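Local coordinates for minor capsid protein (Cafeteriavirus-dependent mavirus, PDB 6G42), which forms the pentons of the capsid of the marine virophage mavirus, as a single jelly-roll protein assembled in five copies, at the interface of chains A and B. Sequence-based numbering; all coordinates share one arbitrary frame. Chains: chain A/B, Minor capsid protein.

Contact 1: the interface of chains A and B. Residues chain A 196-197, 202, 239, 282; chain B 57, 59, 250, 252, 298.
Two flat rings, A:Tyr282 and B:His59, make the apolar centre of this subunit interface, which joins neighbouring copies of the penton protein. The imidazole lies over one face of the phenol with the planes 25° apart, shifted so that CD2 of B:His59 sits toward the rim, 3.5 Å from CD1 of A:Tyr282. CB of A:Ser202 covers the opposite face over its centre, so the tyrosine is clamped between its own chain and the partner. A broad aromatic ring with a polar tip suits this place: the face stacks while the hydroxyl reaches on toward a second histidine. OH of A:Tyr282 makes a weak hydrogen bond, of undecided direction, to NE2 of B:His57 at 3.4 Å.

Beside this stack A:Lys239 crosses B:His57 at about a right angle and lays its methylene CE over the imidazole face, 3.8 Å from the ring centroid. CG of A:Lys239, anti to the backbone N (chi1 -170°), packs on CD2 of B:Leu252 at 3.7 Å; a bend at chi2 (56°) helps the long aliphatic stem serve both neighbours before ending in an amine, expected to be charged.

Outward, ND1 of B:His59 is hydrogen-bonded to OG of B:Ser250 at 2.8 Å, a second-shell tie that should fix the rotation of the stacked imidazole. At the polar rim the amide of B:Gln298 can both donate and accept. Its OE1 takes a weak bond from the amine NZ of A:Lys239. NE2 of B:Gln298 donates to OG of A:Ser202 at 3.1 Å, with that oxygen in the amide plane.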
loop_
_atom_site.group_PDB
_atom_site.type_symbol
_atom_site.label_atom_id
_atom_site.label_comp_id
_atom_site.label_asym_id
_atom_site.label_seq_id
_atom_site.Cartn_x
_atom_site.Cartn_y
_atom_site.Cartn_z
ATOM N N GLU A 196 7.892 -13.085 -12.980
ATOM C CA GLU A 196 8.611 -13.611 -11.808
ATOM C C GLU A 196 9.173 -15.031 -11.983
ATOM O O GLU A 196 10.134 -15.399 -11.302
ATOM C CB GLU A 196 7.733 -13.533 -10.552
ATOM C CG GLU A 196 6.464 -14.371 -10.578
ATOM C CD GLU A 196 5.615 -14.207 -9.330
ATOM O OE1 GLU A 196 6.018 -13.463 -8.404
ATOM O OE2 GLU A 196 4.532 -14.834 -9.271
ATOM N N PHE A 197 8.564 -15.824 -12.871
ATOM C CA PHE A 197 9.090 -17.152 -13.257
ATOM C C PHE A 197 10.201 -17.097 -14.321
ATOM O O PHE A 197 10.848 -18.110 -14.587
ATOM C CB PHE A 197 7.951 -18.055 -13.760
ATOM C CG PHE A 197 7.067 -18.611 -12.666
ATOM C CD1 PHE A 197 6.136 -17.801 -12.019
ATOM C CD2 PHE A 197 7.136 -19.955 -12.305
ATOM C CE1 PHE A 197 5.317 -18.310 -11.022
ATOM C CE2 PHE A 197 6.312 -20.470 -11.310
ATOM C CZ PHE A 197 5.405 -19.647 -10.667
ATOM N N SER A 202 18.020 -13.420 -8.489
ATOM C CA SER A 202 17.493 -13.748 -7.163
ATOM C C SER A 202 17.702 -12.589 -6.187
ATOM O O SER A 202 16.732 -11.947 -5.784
ATOM C CB SER A 202 18.094 -15.048 -6.623
ATOM O OG SER A 202 17.604 -15.311 -5.321
ATOM N N LYS A 239 16.411 -8.843 -1.844
ATOM C CA LYS A 239 15.599 -9.659 -2.743
ATOM C C LYS A 239 15.065 -8.835 -3.917
ATOM O O LYS A 239 14.406 -7.819 -3.708
ATOM C CB LYS A 239 14.417 -10.283 -1.992
ATOM C CG LYS A 239 13.634 -11.335 -2.777
ATOM C CD LYS A 239 14.562 -12.433 -3.253
ATOM C CE LYS A 239 13.852 -13.638 -3.812
ATOM N NZ LYS A 239 14.907 -14.635 -4.152
ATOM N N TYR A 282 19.149 -17.527 -9.529
ATOM C CA TYR A 282 18.449 -18.682 -8.936
ATOM C C TYR A 282 19.205 -20.008 -9.048
ATOM O O TYR A 282 18.991 -20.908 -8.232
ATOM C CB TYR A 282 17.042 -18.830 -9.531
ATOM C CG TYR A 282 16.092 -17.791 -9.002
ATOM C CD1 TYR A 282 15.650 -17.841 -7.681
ATOM C CD2 TYR A 282 15.662 -16.739 -9.797
ATOM C CE1 TYR A 282 14.795 -16.880 -7.175
ATOM C CE2 TYR A 282 14.802 -15.771 -9.294
ATOM C CZ TYR A 282 14.373 -15.848 -7.982
ATOM O OH TYR A 282 13.521 -14.897 -7.479
ATOM N N HIS B 57 12.159 -18.485 0.493
ATOM C CA HIS B 57 11.590 -18.260 -0.827
ATOM C C HIS B 57 11.300 -19.609 -1.449
ATOM O O HIS B 57 12.223 -20.353 -1.760
ATOM C CB HIS B 57 12.554 -17.440 -1.688
ATOM C CG HIS B 57 11.976 -16.972 -2.990
ATOM N ND1 HIS B 57 10.652 -16.622 -3.153
ATOM C CD2 HIS B 57 12.562 -16.768 -4.188
ATOM C CE1 HIS B 57 10.449 -16.234 -4.399
ATOM N NE2 HIS B 57 11.594 -16.311 -5.049
ATOM N N HIS B 59 10.299 -20.949 -4.502
ATOM C CA HIS B 59 10.235 -20.502 -5.889
ATOM C C HIS B 59 9.886 -21.656 -6.809
ATOM O O HIS B 59 10.602 -22.648 -6.832
ATOM C CB HIS B 59 11.586 -19.908 -6.272
ATOM C CG HIS B 59 11.607 -19.221 -7.599
ATOM N ND1 HIS B 59 10.600 -18.384 -8.028
ATOM C CD2 HIS B 59 12.543 -19.218 -8.578
ATOM C CE1 HIS B 59 10.906 -17.912 -9.223
ATOM N NE2 HIS B 59 12.080 -18.403 -9.579
ATOM N N SER B 250 5.171 -18.549 -6.536
ATOM C CA SER B 250 6.482 -18.180 -6.054
ATOM C C SER B 250 6.228 -17.388 -4.771
ATOM O O SER B 250 5.810 -16.227 -4.819
ATOM C CB SER B 250 7.195 -17.336 -7.110
ATOM O OG SER B 250 8.511 -17.013 -6.713
ATOM N N LEU B 252 7.267 -15.619 -1.425
ATOM C CA LEU B 252 8.338 -14.922 -0.732
ATOM C C LEU B 252 7.867 -14.524 0.658
ATOM O O LEU B 252 6.768 -14.002 0.809
ATOM C CB LEU B 252 8.743 -13.681 -1.523
ATOM C CG LEU B 252 9.877 -12.823 -0.963
ATOM C CD1 LEU B 252 11.160 -13.630 -0.804
ATOM C CD2 LEU B 252 10.096 -11.623 -1.870
ATOM N N GLN B 298 14.975 -21.276 -0.929
ATOM C CA GLN B 298 15.987 -20.514 -0.209
ATOM C C GLN B 298 15.516 -20.310 1.217
ATOM O O GLN B 298 14.316 -20.336 1.502
ATOM C CB GLN B 298 16.259 -19.177 -0.893
ATOM C CG GLN B 298 17.110 -19.308 -2.148
ATOM C CD GLN B 298 17.020 -18.123 -3.112
ATOM O OE1 GLN B 298 16.226 -17.197 -2.931
ATOM N NE2 GLN B 298 17.839 -18.160 -4.156
#

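Contact 2: the interface of chains A and B. Residues chain A 216-218; chain B 9-12, 42.
A parallel beta bridge joins the short strand 216-217 of chain A to strand 8-16 of chain B, pairing A:Leu217 with B:Leu11 and carrying sheet hydrogen bonding across the subunit boundary. The amide N of A:Leu217 donates to the carbonyl O of B:Trp10 at 2.9 Å, approaching from above the carbonyl plane. In return, N of B:Asn12 donates to O of A:Leu217 at 2.9 Å, nearly along the C=O axis. Both polar backbone groups of the leucine are thus used by the partner strand.

The side chain of A:Leu217 supplies the apolar part of the join. CB of A:Leu217 rests on CD1 of B:Leu11 at 3.6 Å, while its branch CD1 reaches CG2 of B:Ile42 at 3.9 Å and also meets CG2 of B:Ile9. Branched aliphatic groups suit this spot because they fill space around the bridge without competing for its hydrogen bonds.

A:Glu216 lies alongside B:Trp10, pointing the same way, with CG 3.7 Å from CB of the tryptophan. OE2 of A:Glu216 stands over one indole face of B:Trp10, 3.7 Å above the plane and toward the rim. The extended chain (chi2 -162°) carries the other oxygen to B:Asn12, whose amide is a neutral donor suited to a carboxylate. ND2 of B:Asn12 gives a hydrogen bond to OE1 of A:Glu216 at 2.7 Å, with OE1 in the amide plane but the nitrogen 34° out of the carboxylate plane.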
loop_
_atom_site.group_PDB
_atom_site.type_symbol
_atom_site.label_atom_id
_atom_site.label_comp_id
_atom_site.label_asym_id
_atom_site.label_seq_id
_atom_site.Cartn_x
_atom_site.Cartn_y
_atom_site.Cartn_z
ATOM N N GLU A 216 28.688 -15.322 7.172
ATOM C CA GLU A 216 27.463 -16.119 7.209
ATOM C C GLU A 216 27.818 -17.571 6.879
ATOM O O GLU A 216 28.674 -17.828 6.027
ATOM C CB GLU A 216 26.423 -15.593 6.216
ATOM C CG GLU A 216 25.917 -14.181 6.501
ATOM C CD GLU A 216 24.601 -13.840 5.794
ATOM O OE1 GLU A 216 24.212 -14.524 4.825
ATOM O OE2 GLU A 216 23.937 -12.869 6.208
ATOM N N LEU A 217 27.157 -18.514 7.548
ATOM C CA LEU A 217 27.373 -19.944 7.303
ATOM C C LEU A 217 26.661 -20.380 6.018
ATOM O O LEU A 217 25.479 -20.087 5.835
ATOM C CB LEU A 217 26.882 -20.780 8.493
ATOM C CG LEU A 217 27.438 -20.420 9.879
ATOM C CD1 LEU A 217 26.764 -21.264 10.946
ATOM C CD2 LEU A 217 28.949 -20.591 9.953
ATOM N N LEU A 218 27.391 -21.084 5.148
ATOM C CA LEU A 218 26.905 -21.507 3.823
ATOM C C LEU A 218 26.884 -23.041 3.654
ATOM O O LEU A 218 27.589 -23.755 4.373
ATOM C CB LEU A 218 27.789 -20.887 2.730
ATOM C CG LEU A 218 27.584 -19.404 2.403
ATOM C CD1 LEU A 218 28.721 -18.882 1.534
ATOM C CD2 LEU A 218 26.240 -19.183 1.717
ATOM N N ILE B 9 24.356 -15.041 14.525
ATOM C CA ILE B 9 24.881 -16.129 13.705
ATOM C C ILE B 9 23.851 -16.404 12.614
ATOM O O ILE B 9 22.702 -16.737 12.909
ATOM C CB ILE B 9 25.170 -17.401 14.544
ATOM C CG1 ILE B 9 26.263 -17.117 15.581
ATOM C CG2 ILE B 9 25.594 -18.572 13.658
ATOM C CD1 ILE B 9 26.379 -18.177 16.667
ATOM N N TRP B 10 24.280 -16.270 11.362
ATOM C CA TRP B 10 23.419 -16.462 10.197
ATOM C C TRP B 10 23.737 -17.781 9.503
ATOM O O TRP B 10 24.900 -18.171 9.414
ATOM C CB TRP B 10 23.623 -15.323 9.205
ATOM C CG TRP B 10 23.295 -13.973 9.742
ATOM C CD1 TRP B 10 24.167 -13.072 10.276
ATOM C CD2 TRP B 10 22.005 -13.356 9.780
ATOM N NE1 TRP B 10 23.500 -11.936 10.656
ATOM C CE2 TRP B 10 22.171 -12.081 10.356
ATOM C CE3 TRP B 10 20.719 -13.762 9.385
ATOM C CZ2 TRP B 10 21.100 -11.201 10.548
ATOM C CZ3 TRP B 10 19.652 -12.889 9.576
ATOM C CH2 TRP B 10 19.850 -11.623 10.155
ATOM N N LEU B 11 22.698 -18.437 8.987
ATOM C CA LEU B 11 22.815 -19.756 8.356
ATOM C C LEU B 11 21.930 -19.814 7.113
ATOM O O LEU B 11 20.708 -19.821 7.228
ATOM C CB LEU B 11 22.406 -20.846 9.362
ATOM C CG LEU B 11 22.456 -22.322 8.942
ATOM C CD1 LEU B 11 23.877 -22.752 8.622
ATOM C CD2 LEU B 11 21.889 -23.209 10.035
ATOM N N ASN B 12 22.554 -19.841 5.934
ATOM C CA ASN B 12 21.837 -19.964 4.652
ATOM C C ASN B 12 21.723 -21.414 4.200
ATOM O O ASN B 12 22.639 -22.210 4.411
ATOM C CB ASN B 12 22.537 -19.170 3.549
ATOM C CG ASN B 12 22.366 -17.677 3.710
ATOM O OD1 ASN B 12 21.309 -17.119 3.389
ATOM N ND2 ASN B 12 23.404 -17.016 4.211
ATOM N N ILE B 42 27.791 -25.174 15.867
ATOM C CA ILE B 42 27.299 -23.913 15.302
ATOM C C ILE B 42 27.346 -22.804 16.352
ATOM O O ILE B 42 27.853 -21.709 16.093
ATOM C CB ILE B 42 25.857 -24.077 14.757
ATOM C CG1 ILE B 42 25.835 -25.082 13.598
ATOM C CG2 ILE B 42 25.286 -22.747 14.276
ATOM C CD1 ILE B 42 24.473 -25.679 13.313
#

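The centres of contact 1 and contact 2 lie about 20 Å apart along one boundary between chains A and B, and they share no residue or secondary-structure element. Contact 1 relies mainly on side chains, with chain B contributing strands 49-59, 248-254 and 296-305; contact 2 adds backbone pairing through strand 8-16. Two separated points of attachment should restrict rocking of one subunit against the next. In both contacts the two copies contribute different residues, and the whole interface is not an exact two-fold, so the same pairing could repeat from subunit to subunit around the five-copy penton.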